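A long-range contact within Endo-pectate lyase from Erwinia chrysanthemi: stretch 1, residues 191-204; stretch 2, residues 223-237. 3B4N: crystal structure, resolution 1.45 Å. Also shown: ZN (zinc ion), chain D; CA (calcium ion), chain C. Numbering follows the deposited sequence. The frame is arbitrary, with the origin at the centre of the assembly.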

# COMPACT_ATOMS: atom_id res chain seq x y z
N ASP A 191 -5.35 -8.15 6.27
CA ASP A 191 -6.77 -7.80 6.21
C ASP A 191 -6.88 -6.46 6.92
O ASP A 191 -6.96 -6.40 8.14
CB ASP A 191 -7.66 -8.83 6.92
CG ASP A 191 -9.16 -8.55 6.73
OD1 ASP A 191 -9.52 -7.41 6.37
OD2 ASP A 191 -9.98 -9.46 6.96
N ILE A 192 -6.87 -5.38 6.14
CA ILE A 192 -6.96 -4.04 6.70
C ILE A 192 -8.11 -3.96 7.69
O ILE A 192 -9.21 -4.44 7.39
CB ILE A 192 -7.21 -3.01 5.60
CG1 ILE A 192 -6.00 -2.93 4.66
CG2 ILE A 192 -7.52 -1.65 6.22
CD1 ILE A 192 -6.27 -2.12 3.41
N CYS A 193 -7.87 -3.36 8.85
CA CYS A 193 -8.92 -3.20 9.84
C CYS A 193 -9.60 -1.84 9.58
O CYS A 193 -10.37 -1.73 8.63
CB CYS A 193 -8.32 -3.29 11.26
SG CYS A 193 -9.55 -3.14 12.59
N GLU A 194 -9.31 -0.81 10.37
CA GLU A 194 -9.95 0.49 10.13
C GLU A 194 -9.47 1.08 8.81
O GLU A 194 -10.26 1.57 7.99
CB GLU A 194 -9.63 1.46 11.27
CG GLU A 194 -10.28 1.12 12.60
CD GLU A 194 -11.81 1.11 12.53
OE1 GLU A 194 -12.38 1.93 11.78
OE2 GLU A 194 -12.43 0.30 13.24
N ASP A 195 -8.16 1.04 8.62
CA ASP A 195 -7.51 1.52 7.40
C ASP A 195 -6.07 1.04 7.51
O ASP A 195 -5.68 0.53 8.55
CB ASP A 195 -7.60 3.06 7.28
CG ASP A 195 -7.41 3.77 8.61
OD1 ASP A 195 -8.40 4.28 9.17
OD2 ASP A 195 -6.27 3.83 9.10
N ALA A 196 -5.29 1.21 6.45
CA ALA A 196 -3.90 0.74 6.44
C ALA A 196 -2.89 1.73 7.03
O ALA A 196 -2.04 1.35 7.85
CB ALA A 196 -3.49 0.37 5.01
N ALA A 197 -2.96 2.98 6.59
CA ALA A 197 -2.05 4.02 7.05
C ALA A 197 -2.79 5.34 7.07
O ALA A 197 -3.71 5.57 6.27
CB ALA A 197 -0.83 4.11 6.14
N THR A 198 -2.37 6.22 7.97
CA THR A 198 -3.00 7.53 8.17
C THR A 198 -1.97 8.64 8.11
O THR A 198 -0.98 8.62 8.84
CB THR A 198 -3.71 7.58 9.54
OG1 THR A 198 -4.63 6.49 9.65
CG2 THR A 198 -4.43 8.90 9.74
N ASN A 199 -2.22 9.61 7.24
CA ASN A 199 -1.32 10.74 7.11
C ASN A 199 -1.78 11.90 7.99
O ASN A 199 -2.73 12.62 7.66
CB ASN A 199 -1.23 11.19 5.64
CG ASN A 199 -0.13 12.22 5.42
OD1 ASN A 199 0.47 12.70 6.38
ND2 ASN A 199 0.13 12.55 4.16
N ASN A 200 -1.11 12.05 9.13
CA ASN A 200 -1.35 13.14 10.07
C ASN A 200 -0.05 13.95 10.10
O ASN A 200 0.18 14.73 11.03
CB ASN A 200 -1.60 12.62 11.49
CG ASN A 200 -2.94 11.92 11.65
OD1 ASN A 200 -3.04 10.94 12.40
ND2 ASN A 200 -3.97 12.42 10.99
N GLY A 201 0.80 13.76 9.08
CA GLY A 201 2.08 14.45 9.01
C GLY A 201 2.26 15.34 7.80
O GLY A 201 1.30 15.91 7.30
N LYS A 202 3.50 15.47 7.32
CA LYS A 202 3.79 16.32 6.17
C LYS A 202 3.75 15.55 4.86
O LYS A 202 3.03 15.94 3.93
CB LYS A 202 5.16 16.99 6.35
CG LYS A 202 5.46 18.11 5.36
CD LYS A 202 4.52 19.29 5.52
CE LYS A 202 4.94 20.44 4.62
NZ LYS A 202 3.88 21.50 4.51
N THR A 203 4.54 14.49 4.75
CA THR A 203 4.53 13.64 3.56
C THR A 203 4.60 12.19 4.00
O THR A 203 5.52 11.80 4.72
CB THR A 203 5.72 13.89 2.61
OG1 THR A 203 5.75 15.26 2.20
CG2 THR A 203 5.57 13.04 1.35
N MET A 204 3.61 11.40 3.59
CA MET A 204 3.58 9.98 3.91
C MET A 204 3.74 9.22 2.59
O MET A 204 2.91 9.35 1.68
CB MET A 204 2.26 9.61 4.61
CG MET A 204 2.12 8.11 4.86
SD MET A 204 0.63 7.68 5.79
CE MET A 204 -0.55 7.62 4.45
N ASP A 223 -13.38 -0.10 3.43
CA ASP A 223 -13.49 1.34 3.26
C ASP A 223 -12.15 1.82 2.70
O ASP A 223 -11.59 1.19 1.81
CB ASP A 223 -13.81 2.00 4.60
CG ASP A 223 -14.33 3.42 4.47
OD1 ASP A 223 -14.31 3.99 3.35
OD2 ASP A 223 -14.76 3.99 5.50
N LYS A 224 -11.60 2.90 3.24
CA LYS A 224 -10.35 3.41 2.69
C LYS A 224 -9.10 2.67 3.15
O LYS A 224 -9.05 2.08 4.22
CB LYS A 224 -10.20 4.91 3.00
CG LYS A 224 -9.75 5.25 4.41
CD LYS A 224 -10.74 4.82 5.48
CE LYS A 224 -10.34 5.38 6.84
NZ LYS A 224 -11.10 4.77 7.96
N VAL A 225 -8.09 2.70 2.29
CA VAL A 225 -6.79 2.10 2.58
C VAL A 225 -5.95 3.18 3.25
O VAL A 225 -5.41 2.98 4.36
CB VAL A 225 -6.10 1.63 1.29
CG1 VAL A 225 -4.70 1.12 1.60
CG2 VAL A 225 -6.93 0.50 0.66
N LEU A 226 -5.85 4.34 2.60
CA LEU A 226 -5.07 5.46 3.11
C LEU A 226 -5.98 6.62 3.54
O LEU A 226 -6.76 7.15 2.73
CB LEU A 226 -4.07 5.93 2.04
CG LEU A 226 -3.18 4.82 1.46
CD1 LEU A 226 -2.35 5.36 0.28
CD2 LEU A 226 -2.27 4.26 2.54
N GLN A 227 -5.88 6.99 4.81
CA GLN A 227 -6.66 8.09 5.37
C GLN A 227 -5.72 9.29 5.47
O GLN A 227 -4.57 9.14 5.87
CB GLN A 227 -7.19 7.71 6.75
CG GLN A 227 -7.98 8.80 7.47
CD GLN A 227 -9.26 9.20 6.75
OE1 GLN A 227 -9.82 8.42 5.97
NE2 GLN A 227 -9.73 10.40 7.03
N HIS A 228 -6.21 10.47 5.11
CA HIS A 228 -5.36 11.66 5.10
C HIS A 228 -6.07 12.79 5.83
O HIS A 228 -7.09 13.31 5.35
CB HIS A 228 -5.06 11.99 3.63
CG HIS A 228 -3.99 13.00 3.41
ND1 HIS A 228 -3.25 13.04 2.25
CD2 HIS A 228 -3.58 14.06 4.15
CE1 HIS A 228 -2.44 14.09 2.27
NE2 HIS A 228 -2.62 14.72 3.42
N ASN A 229 -5.52 13.15 7.00
CA ASN A 229 -6.10 14.17 7.87
C ASN A 229 -5.36 15.49 7.96
O ASN A 229 -5.98 16.54 8.15
CB ASN A 229 -6.21 13.63 9.30
CG ASN A 229 -7.01 12.35 9.40
OD1 ASN A 229 -6.66 11.45 10.17
ND2 ASN A 229 -8.09 12.26 8.65
N SER A 230 -4.03 15.46 7.88
CA SER A 230 -3.30 16.71 7.97
C SER A 230 -3.54 17.56 6.73
O SER A 230 -4.09 17.08 5.74
CB SER A 230 -1.80 16.44 8.14
OG SER A 230 -1.33 15.65 7.06
N LYS A 231 -3.13 18.83 6.79
CA LYS A 231 -3.28 19.76 5.68
C LYS A 231 -1.90 20.22 5.19
O LYS A 231 -0.91 20.09 5.90
CB LYS A 231 -4.10 20.99 6.11
CG LYS A 231 -5.42 20.65 6.77
CD LYS A 231 -6.07 21.88 7.39
CE LYS A 231 -7.26 21.49 8.25
NZ LYS A 231 -7.70 22.62 9.11
N ASN A 232 -1.86 20.76 3.97
CA ASN A 232 -0.61 21.22 3.36
C ASN A 232 0.32 20.02 3.38
O ASN A 232 1.52 20.13 3.66
CB ASN A 232 -0.00 22.36 4.19
CG ASN A 232 -1.01 23.46 4.49
OD1 ASN A 232 -1.48 24.15 3.59
ND2 ASN A 232 -1.35 23.62 5.76
N SER A 233 -0.24 18.85 3.05
CA SER A 233 0.50 17.60 3.11
C SER A 233 0.19 16.68 1.95
O SER A 233 -0.85 16.81 1.29
CB SER A 233 0.15 16.90 4.42
OG SER A 233 -1.25 16.82 4.56
N THR A 234 1.06 15.71 1.74
CA THR A 234 0.95 14.80 0.62
C THR A 234 1.10 13.33 0.97
O THR A 234 1.92 12.98 1.82
CB THR A 234 2.08 15.11 -0.40
OG1 THR A 234 2.11 16.52 -0.66
CG2 THR A 234 1.88 14.35 -1.71
N THR A 235 0.30 12.49 0.32
CA THR A 235 0.42 11.05 0.45
C THR A 235 0.93 10.60 -0.92
O THR A 235 0.34 10.95 -1.96
CB THR A 235 -0.92 10.37 0.77
OG1 THR A 235 -1.35 10.78 2.07
CG2 THR A 235 -0.75 8.84 0.76
N VAL A 236 2.04 9.87 -0.93
CA VAL A 236 2.68 9.39 -2.15
C VAL A 236 2.58 7.87 -2.21
O VAL A 236 2.83 7.19 -1.21
CB VAL A 236 4.17 9.81 -2.17
CG1 VAL A 236 4.84 9.35 -3.46
CG2 VAL A 236 4.27 11.32 -2.02
N VAL A 237 2.23 7.34 -3.38
CA VAL A 237 2.10 5.89 -3.57
C VAL A 237 2.93 5.47 -4.78
O VAL A 237 2.65 5.89 -5.91
CB VAL A 237 0.63 5.48 -3.80
CG1 VAL A 237 0.54 3.96 -4.00
CG2 VAL A 237 -0.23 5.92 -2.61
ZN ZN D . -7.84 4.95 10.88
CA CA C . -11.02 -5.60 6.62
O HOH W 1 -11.71 -3.28 6.76
O HOH W 2 -7.01 6.59 10.82
O HOH W 3 1.07 18.92 7.83
O HOH W 4 -13.20 -6.23 5.92
O HOH W 5 -9.51 5.47 11.75

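The two stretches pair as parallel strands in two separate ladders, and together they bury 944 Å². In the first ladder Ala197, Thr198 and Asn199 lie beside Leu226, Gln227 and His228, with CA-CA distances of 5.2, 4.6 and 4.6 Å; in the second, Thr203 CA lies 4.8 Å from Thr234 CA, and Met204 CA lies 4.8 Å from Thr235 CA. The register shifts by two residues between Asn199 and Thr203, so stretch 2 has the longer loop.

Backbone hydrogen bonds show the alternation expected of parallel strands, in which one residue bonds to the two neighbours of its partner. Gln227 N donates to Ala197 O (3.0 Å, 167° at the hydrogen), and Asn199 N donates to Gln227 O (2.8 Å, 166°). The second ladder repeats the pattern: Thr234 N to Lys202 O is 3.0 Å, Met204 N to Thr234 O is 2.9 Å, and Val236 N to Met204 O is 2.8 Å. Both ends of the first ladder depart from it. Val225 O accepts from Ala196 N at 2.7 Å and, weakly, from Ala197 N at 3.3 Å, whereas Asn199 O accepts from both Asn229 N (2.9 Å) and Ser230 N (3.1 Å). CA-H...O contacts supplement these bonds, as from Thr198 CA to Gln227 O and from Thr203 CA to Thr234 O, each 3.2 Å.

Polar side chains tie the loops together. Asn199 is the most extensively covered residue of the contact, at 78 Å². Its ND2 donates to Thr235 OG1 (3.1 Å, 166°), linking the first ladder to a strand residue of the second, while its OD1 accepts from Gly201 N at 2.9 Å and so braces the turn within its own stretch. Ser230 OG donates to Gly201 O at 2.7 Å. Nearby, Asn200 ND2 donates to Asn229 OD1 (3.0 Å, 147°). The CA-to-CB bond of Lys202 points away from stretch 2, yet the side chain returns far enough for NZ to donate to Asn232 O at 2.9 Å. Water 3 adds an indirect link, donating to Gly201 O at 3.1 Å and to Lys231 O at 3.0 Å.

The charged contact is a salt bridge from Lys224 NZ to Asp195 OD1, 3.0 Å long; the same NZ makes a weak bond to Glu194 O at 3.3 Å. Asp195 OD1 also binds the zinc ion at 1.9 Å, so a single carboxylate oxygen meets both the metal and the ammonium group.

Apolar packing is modest in extent. Ala196 CB lies 3.7 Å from Val225 CG1, and Ile192 CD1 lies 3.9 Å from Val225 CG2. On the face shared by Ala197, Met204 and Leu226, Leu226 CD2 is 3.9 Å from Ala197 CB and 4.2 Å from Met204 CE, so one methyl group touches residues of both ladders. Asn199 CB sits 4.1 Å from the centroid of the His228 ring and 18° off its normal, a CH-pi contact over the ring face.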